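Local coordinates for protein NF-kappa-B inhibitor beta (Mus musculus, PDB 1OY3) that inhibits NF-kappa-B by binding it through a stack of ankyrin repeats and trapping it in the cytoplasm, at residues G192-P195 against L196-A199; A153-Y156 against D157-P161; L13-A16 against V17-H21. All coordinates share one frame; numbering follows the deposited sequence.

Contact 1: G192-P195 against L196-A199; sequences GRTP and LHLA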
loop_
_atom_site.group_PDB
_atom_site.type_symbol
_atom_site.label_atom_id
_atom_site.label_comp_id
_atom_site.label_asym_id
_atom_site.label_seq_id
_atom_site.Cartn_x
_atom_site.Cartn_y
_atom_site.Cartn_z
ATOM N N GLY C 192 12.206 -4.366 -4.315
ATOM C CA GLY C 192 12.631 -5.593 -3.679
ATOM C C GLY C 192 13.010 -5.544 -2.214
ATOM O O GLY C 192 13.894 -6.275 -1.775
ATOM N N ARG C 193 12.360 -4.684 -1.448
ATOM C CA ARG C 193 12.664 -4.625 -0.030
ATOM C C ARG C 193 12.067 -5.843 0.682
ATOM O O ARG C 193 10.934 -6.232 0.430
ATOM C CB ARG C 193 12.118 -3.334 0.569
ATOM C CG ARG C 193 12.826 -2.102 0.033
ATOM C CD ARG C 193 12.147 -0.840 0.471
ATOM N NE ARG C 193 10.936 -0.626 -0.300
ATOM C CZ ARG C 193 10.191 0.472 -0.233
ATOM N NH1 ARG C 193 10.529 1.454 0.583
ATOM N NH2 ARG C 193 9.131 0.600 -1.018
ATOM N N THR C 194 12.860 -6.454 1.552
ATOM C CA THR C 194 12.415 -7.612 2.321
ATOM C C THR C 194 11.863 -7.057 3.634
ATOM O O THR C 194 11.955 -5.856 3.891
ATOM C CB THR C 194 13.608 -8.527 2.694
ATOM O OG1 THR C 194 14.558 -7.766 3.460
ATOM C CG2 THR C 194 14.300 -9.074 1.457
ATOM N N PRO C 195 11.269 -7.920 4.474
ATOM C CA PRO C 195 10.755 -7.419 5.745
ATOM C C PRO C 195 11.876 -6.722 6.529
ATOM O O PRO C 195 11.658 -5.685 7.165
ATOM C CB PRO C 195 10.270 -8.685 6.423
ATOM C CG PRO C 195 9.718 -9.449 5.287
ATOM C CD PRO C 195 10.766 -9.280 4.214
ATOM N N LEU C 196 13.081 -7.286 6.476
ATOM C CA LEU C 196 14.214 -6.697 7.181
ATOM C C LEU C 196 14.541 -5.305 6.655
ATOM O O LEU C 196 14.930 -4.442 7.431
ATOM C CB LEU C 196 15.458 -7.597 7.080
ATOM C CG LEU C 196 15.483 -8.877 7.928
ATOM C CD1 LEU C 196 16.740 -9.684 7.616
ATOM C CD2 LEU C 196 15.437 -8.531 9.403
ATOM N N HIS C 197 14.391 -5.083 5.345
ATOM C CA HIS C 197 14.666 -3.761 4.778
ATOM C C HIS C 197 13.624 -2.774 5.285
ATOM O O HIS C 197 13.945 -1.626 5.600
ATOM C CB HIS C 197 14.612 -3.768 3.245
ATOM C CG HIS C 197 15.829 -4.341 2.585
ATOM N ND1 HIS C 197 15.872 -5.626 2.084
ATOM C CD2 HIS C 197 17.033 -3.787 2.304
ATOM C CE1 HIS C 197 17.049 -5.836 1.520
ATOM N NE2 HIS C 197 17.772 -4.736 1.641
ATOM N N LEU C 198 12.373 -3.226 5.362
ATOM C CA LEU C 198 11.302 -2.363 5.832
ATOM C C LEU C 198 11.499 -2.000 7.294
ATOM O O LEU C 198 11.284 -0.861 7.687
ATOM C CB LEU C 198 9.935 -3.030 5.628
ATOM C CG LEU C 198 9.655 -3.387 4.165
ATOM C CD1 LEU C 198 8.316 -4.080 4.051
ATOM C CD2 LEU C 198 9.682 -2.136 3.309
ATOM N N ALA C 199 11.914 -2.961 8.103
ATOM C CA ALA C 199 12.123 -2.679 9.515
ATOM C C ALA C 199 13.217 -1.631 9.672
ATOM O O ALA C 199 13.118 -0.748 10.520
ATOM C CB ALA C 199 12.497 -3.950 10.259
HETATM O O HOH W 1 13.476 -10.025 5.687
#

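Contact 2: A153-Y156 against D157-P161; sequences AENY and DGHTP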
loop_
_atom_site.group_PDB
_atom_site.type_symbol
_atom_site.label_atom_id
_atom_site.label_comp_id
_atom_site.label_asym_id
_atom_site.label_seq_id
_atom_site.Cartn_x
_atom_site.Cartn_y
_atom_site.Cartn_z
ATOM N N ALA C 153 -1.250 -13.095 0.847
ATOM C CA ALA C 153 -2.136 -12.313 -0.006
ATOM C C ALA C 153 -1.449 -10.956 -0.196
ATOM O O ALA C 153 -0.928 -10.380 0.756
ATOM C CB ALA C 153 -3.505 -12.128 0.664
ATOM N N GLU C 154 -1.422 -10.443 -1.417
ATOM C CA GLU C 154 -0.776 -9.160 -1.610
ATOM C C GLU C 154 -1.751 -8.088 -2.052
ATOM O O GLU C 154 -2.618 -8.331 -2.885
ATOM C CB GLU C 154 0.391 -9.267 -2.614
ATOM C CG GLU C 154 0.001 -9.538 -4.049
ATOM C CD GLU C 154 1.135 -9.245 -5.031
ATOM O OE1 GLU C 154 1.057 -9.717 -6.189
ATOM O OE2 GLU C 154 2.096 -8.537 -4.658
ATOM N N ASN C 155 -1.615 -6.897 -1.481
ATOM C CA ASN C 155 -2.493 -5.808 -1.864
ATOM C C ASN C 155 -1.931 -5.178 -3.120
ATOM O O ASN C 155 -0.924 -5.653 -3.668
ATOM C CB ASN C 155 -2.609 -4.762 -0.749
ATOM C CG ASN C 155 -1.265 -4.203 -0.328
ATOM O OD1 ASN C 155 -0.364 -4.040 -1.150
ATOM N ND2 ASN C 155 -1.133 -3.880 0.965
ATOM N N TYR C 156 -2.568 -4.098 -3.560
ATOM C CA TYR C 156 -2.156 -3.397 -4.771
ATOM C C TYR C 156 -0.867 -2.589 -4.587
ATOM O O TYR C 156 -0.324 -2.048 -5.546
ATOM C CB TYR C 156 -3.323 -2.526 -5.269
ATOM C CG TYR C 156 -4.577 -3.348 -5.555
ATOM C CD1 TYR C 156 -5.852 -2.772 -5.508
ATOM C CD2 TYR C 156 -4.486 -4.702 -5.873
ATOM C CE1 TYR C 156 -6.999 -3.531 -5.771
ATOM C CE2 TYR C 156 -5.620 -5.466 -6.137
ATOM C CZ TYR C 156 -6.874 -4.878 -6.084
ATOM O OH TYR C 156 -7.994 -5.647 -6.331
ATOM N N ASP C 157 -0.376 -2.521 -3.356
ATOM C CA ASP C 157 0.873 -1.822 -3.070
ATOM C C ASP C 157 1.989 -2.869 -3.110
ATOM O O ASP C 157 3.143 -2.572 -2.814
ATOM C CB ASP C 157 0.859 -1.194 -1.671
ATOM C CG ASP C 157 -0.257 -0.196 -1.483
ATOM O OD1 ASP C 157 -0.408 0.684 -2.351
ATOM O OD2 ASP C 157 -0.976 -0.284 -0.460
ATOM N N GLY C 158 1.626 -4.099 -3.462
ATOM C CA GLY C 158 2.598 -5.181 -3.511
ATOM C C GLY C 158 2.972 -5.659 -2.114
ATOM O O GLY C 158 3.986 -6.326 -1.930
ATOM N N HIS C 159 2.147 -5.322 -1.127
ATOM C CA HIS C 159 2.404 -5.701 0.265
ATOM C C HIS C 159 1.598 -6.881 0.762
ATOM O O HIS C 159 0.404 -6.973 0.508
ATOM C CB HIS C 159 2.093 -4.538 1.200
ATOM C CG HIS C 159 3.051 -3.395 1.087
ATOM N ND1 HIS C 159 2.746 -2.128 1.529
ATOM C CD2 HIS C 159 4.325 -3.340 0.634
ATOM C CE1 HIS C 159 3.793 -1.340 1.358
ATOM N NE2 HIS C 159 4.765 -2.052 0.816
ATOM N N THR C 160 2.262 -7.779 1.477
ATOM C CA THR C 160 1.593 -8.916 2.088
ATOM C C THR C 160 1.339 -8.404 3.500
ATOM O O THR C 160 1.838 -7.341 3.867
ATOM C CB THR C 160 2.510 -10.124 2.181
ATOM O OG1 THR C 160 3.596 -9.816 3.062
ATOM C CG2 THR C 160 3.056 -10.487 0.803
ATOM N N PRO C 161 0.571 -9.144 4.318
ATOM C CA PRO C 161 0.313 -8.671 5.682
ATOM C C PRO C 161 1.571 -8.367 6.505
ATOM O O PRO C 161 1.610 -7.368 7.241
ATOM C CB PRO C 161 -0.518 -9.802 6.285
ATOM C CG PRO C 161 -1.315 -10.272 5.106
ATOM C CD PRO C 161 -0.251 -10.329 4.013
#

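Contact 3: L13-A16 against V17-H21; sequences LHLA and VIHQH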
loop_
_atom_site.group_PDB
_atom_site.type_symbol
_atom_site.label_atom_id
_atom_site.label_comp_id
_atom_site.label_asym_id
_atom_site.label_seq_id
_atom_site.Cartn_x
_atom_site.Cartn_y
_atom_site.Cartn_z
ATOM N N LEU C 13 -25.961 -5.714 6.375
ATOM C CA LEU C 13 -24.820 -6.277 7.084
ATOM C C LEU C 13 -23.806 -5.187 7.397
ATOM O O LEU C 13 -23.465 -4.981 8.562
ATOM C CB LEU C 13 -24.136 -7.363 6.261
ATOM C CG LEU C 13 -24.333 -8.814 6.689
ATOM C CD1 LEU C 13 -23.220 -9.641 6.081
ATOM C CD2 LEU C 13 -24.297 -8.942 8.207
ATOM N N HIS C 14 -23.332 -4.490 6.362
ATOM C CA HIS C 14 -22.344 -3.424 6.550
ATOM C C HIS C 14 -22.790 -2.472 7.642
ATOM O O HIS C 14 -22.000 -2.071 8.498
ATOM C CB HIS C 14 -22.129 -2.603 5.267
ATOM C CG HIS C 14 -21.504 -3.367 4.141
ATOM N ND1 HIS C 14 -22.237 -4.133 3.262
ATOM C CD2 HIS C 14 -20.211 -3.478 3.748
ATOM C CE1 HIS C 14 -21.427 -4.679 2.374
ATOM N NE2 HIS C 14 -20.191 -4.298 2.646
ATOM N N LEU C 15 -24.066 -2.111 7.610
ATOM C CA LEU C 15 -24.604 -1.185 8.593
ATOM C C LEU C 15 -24.705 -1.798 9.982
ATOM O O LEU C 15 -24.659 -1.082 10.976
ATOM C CB LEU C 15 -25.975 -0.670 8.140
ATOM C CG LEU C 15 -25.978 0.111 6.823
ATOM C CD1 LEU C 15 -27.405 0.457 6.433
ATOM C CD2 LEU C 15 -25.142 1.364 6.970
ATOM N N ALA C 16 -24.839 -3.118 10.057
ATOM C CA ALA C 16 -24.923 -3.765 11.361
ATOM C C ALA C 16 -23.579 -3.602 12.071
ATOM O O ALA C 16 -23.540 -3.362 13.274
ATOM C CB ALA C 16 -25.270 -5.252 11.208
ATOM N N VAL C 17 -22.480 -3.720 11.323
ATOM C CA VAL C 17 -21.155 -3.571 11.918
ATOM C C VAL C 17 -20.811 -2.092 12.090
ATOM O O VAL C 17 -20.215 -1.710 13.089
ATOM C CB VAL C 17 -20.058 -4.278 11.070
ATOM C CG1 VAL C 17 -20.585 -5.611 10.557
ATOM C CG2 VAL C 17 -19.619 -3.406 9.928
ATOM N N ILE C 18 -21.189 -1.259 11.121
ATOM C CA ILE C 18 -20.929 0.175 11.220
ATOM C C ILE C 18 -21.585 0.687 12.501
ATOM O O ILE C 18 -20.996 1.472 13.235
ATOM C CB ILE C 18 -21.534 0.950 10.041
ATOM C CG1 ILE C 18 -20.790 0.617 8.755
ATOM C CG2 ILE C 18 -21.475 2.448 10.319
ATOM C CD1 ILE C 18 -21.585 0.926 7.501
ATOM N N HIS C 19 -22.813 0.237 12.755
ATOM C CA HIS C 19 -23.541 0.652 13.949
ATOM C C HIS C 19 -23.262 -0.221 15.174
ATOM O O HIS C 19 -23.868 -0.039 16.231
ATOM C CB HIS C 19 -25.046 0.699 13.667
ATOM C CG HIS C 19 -25.461 1.870 12.833
ATOM N ND1 HIS C 19 -25.529 1.819 11.457
ATOM C CD2 HIS C 19 -25.767 3.143 13.178
ATOM C CE1 HIS C 19 -25.857 3.013 10.992
ATOM N NE2 HIS C 19 -26.006 3.834 12.017
ATOM N N GLN C 20 -22.342 -1.168 15.030
ATOM C CA GLN C 20 -21.979 -2.036 16.141
ATOM C C GLN C 20 -23.215 -2.573 16.857
ATOM O O GLN C 20 -23.329 -2.476 18.083
ATOM C CB GLN C 20 -21.104 -1.253 17.123
ATOM C CG GLN C 20 -19.784 -0.795 16.520
ATOM C CD GLN C 20 -19.038 0.188 17.399
ATOM O OE1 GLN C 20 -18.674 -0.122 18.534
ATOM N NE2 GLN C 20 -18.803 1.382 16.873
ATOM N N HIS C 21 -24.141 -3.137 16.092
ATOM C CA HIS C 21 -25.364 -3.681 16.677
ATOM C C HIS C 21 -25.315 -5.213 16.666
ATOM O O HIS C 21 -25.845 -5.861 15.762
ATOM C CB HIS C 21 -26.585 -3.183 15.891
ATOM C CG HIS C 21 -27.881 -3.341 16.625
ATOM N ND1 HIS C 21 -28.587 -2.268 17.123
ATOM C CD2 HIS C 21 -28.590 -4.445 16.959
ATOM C CE1 HIS C 21 -29.676 -2.704 17.732
ATOM N NE2 HIS C 21 -29.702 -4.022 17.647
#

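Contact 1: G192-P195 against L196-A199
The His197 ring has the CA of Thr194 at its edge, in the ring plane. The threonine hydroxyl and Arg193 CA meet the same ring obliquely. The Arg193 guanidinium is turned 56° from the ring, and Leu198 CD2 lies over one face of the guanidinium. Two groups of Thr194, N and OG1, hold His197 ND1. Thr194 N donates to His197 ND1 at 3.2 Å in a nearly straight bond, 24° out of the ring plane. Thr194 OG1 is hydrogen-bonded to His197 ND1 at 2.9 Å. The hydroxyl sits between the backbone N and the carbonyl carbon (chi1 59°), which also lets Thr194 OG1 accept from His197 N at 3.3 Å. This is a capping box, with Thr194 as N-cap of helix 195-201, and it belongs to the TPLH signature of the ankyrin repeat, here in the fifth repeat. Beyond the cap, Leu198 N bonds to Thr194 O at 3.0 Å, and Ala199 N bonds to Pro195 O at 2.9 Å. A water accepts from Leu196 N at the first turn. The far ring nitrogen, His197 NE2, bonds to Arg226 O near the start of the next repeat. Arg193 CB packs on His197 CB at 3.7 Å. Its chain then bends at chi3, and the guanidinium makes salt bridges with Glu188 and Glu201.

Contact 2: A153-Y156 against D157-P161
Asn155 and His159 lie side by side and point the same way, with the amide and ring planes 60° apart. Asn155 ND2 comes within 3.3 Å of His159 CB. The amide oxygen turns to the backbone instead. Asn155 CG sits between its own N and carbonyl carbon (chi1 56°), and this folds the amide back over the turn. Asn155 OD1 then takes two N-H groups, from Asp157 N at 2.7 Å and from His159 N at 2.8 Å. They come from opposite faces of the amide plane, each more than 40° out of it, so neither lies on a lone pair. The two bonds hold the amide in place. Asp157 O lies over one face of the His159 ring, offset toward the rim.

The backbone closes around this side chain. Asn155 N donates to His159 O at 2.8 Å, and His83 NE2 of the preceding repeat bonds to the same carbonyl. Gly158 N donates to Asn155 O at 3.0 Å, closing a type I turn from Asn155 to Gly158. Gly158 has positive phi there. Nearer the helix, Thr160 CA makes a CA-H...O contact of 3.2 Å with Ala153 O. Tyr156 packs on an apolar side chain of another protein chain, and its carbonyl accepts a hydrogen bond from that chain. Such a tight turn before helix 161-167 is the finger, the beta-hairpin loop between neighbouring ankyrin repeats, here without regular strand.

Contact 3: L13-A16 against V17-H21
Leu15 O is gripped twice by His19, once by the backbone and once by the ring. His19 N donates at 2.9 Å to Leu15 O, the ordinary helical bond. His19 ND1 also donates at 3.1 Å to Leu15 O. The oxygen lies only 3° out of the imidazole plane, at the ring edge. The two donors come from opposite faces of the Leu15 carbonyl plane. His19 CG is anti to its carbonyl carbon (chi1 -74°), which swings the ring back along the helix to this oxygen.

One residue earlier, Ile18 N bonds to His14 O at 2.9 Å, in the carbonyl plane. Leu15 CD2 and Ile18 CD1 touch at 3.6 Å, with the side chains alongside each other. Helix 12-18 ends in a Schellman motif. Gln20 has positive phi, and His21 N reaches back to Ala16 O at 2.9 Å, nearly straight. His21 is then the N-cap of helix 22-32, so one short turn joins the two helices of the first ankyrin repeat. An aromatic ring of another protein chain stacks on His19. As the donor, ND1 carries a proton. That bond, the stack and a weak NE2 bond to that chain's backbone would together hold the ring's rotation.

From the N terminus the contacts come in series, and none nests in or crosses another. Contact 3 comes first, in ANK 1, where helix 12-18 ends and the chain turns into helix 22-32. Contact 2 follows the unmodelled residues 109-143. It closes the turn just before helix 161-167, at the start of ANK 4. Contact 1 lies one repeat later, at the start of helix 195-201 in ANK 5. Contacts 1 and 2 are neighbours, with centres about 14 Å apart, but they do not touch. The centres of contacts 1 and 3 are about 37 Å apart, on opposite sides of the chain's centre. Contact 2 ties ANK 3 to ANK 4 through His83, and contact 1 ties ANK 5 to ANK 6 through His197 and Arg226.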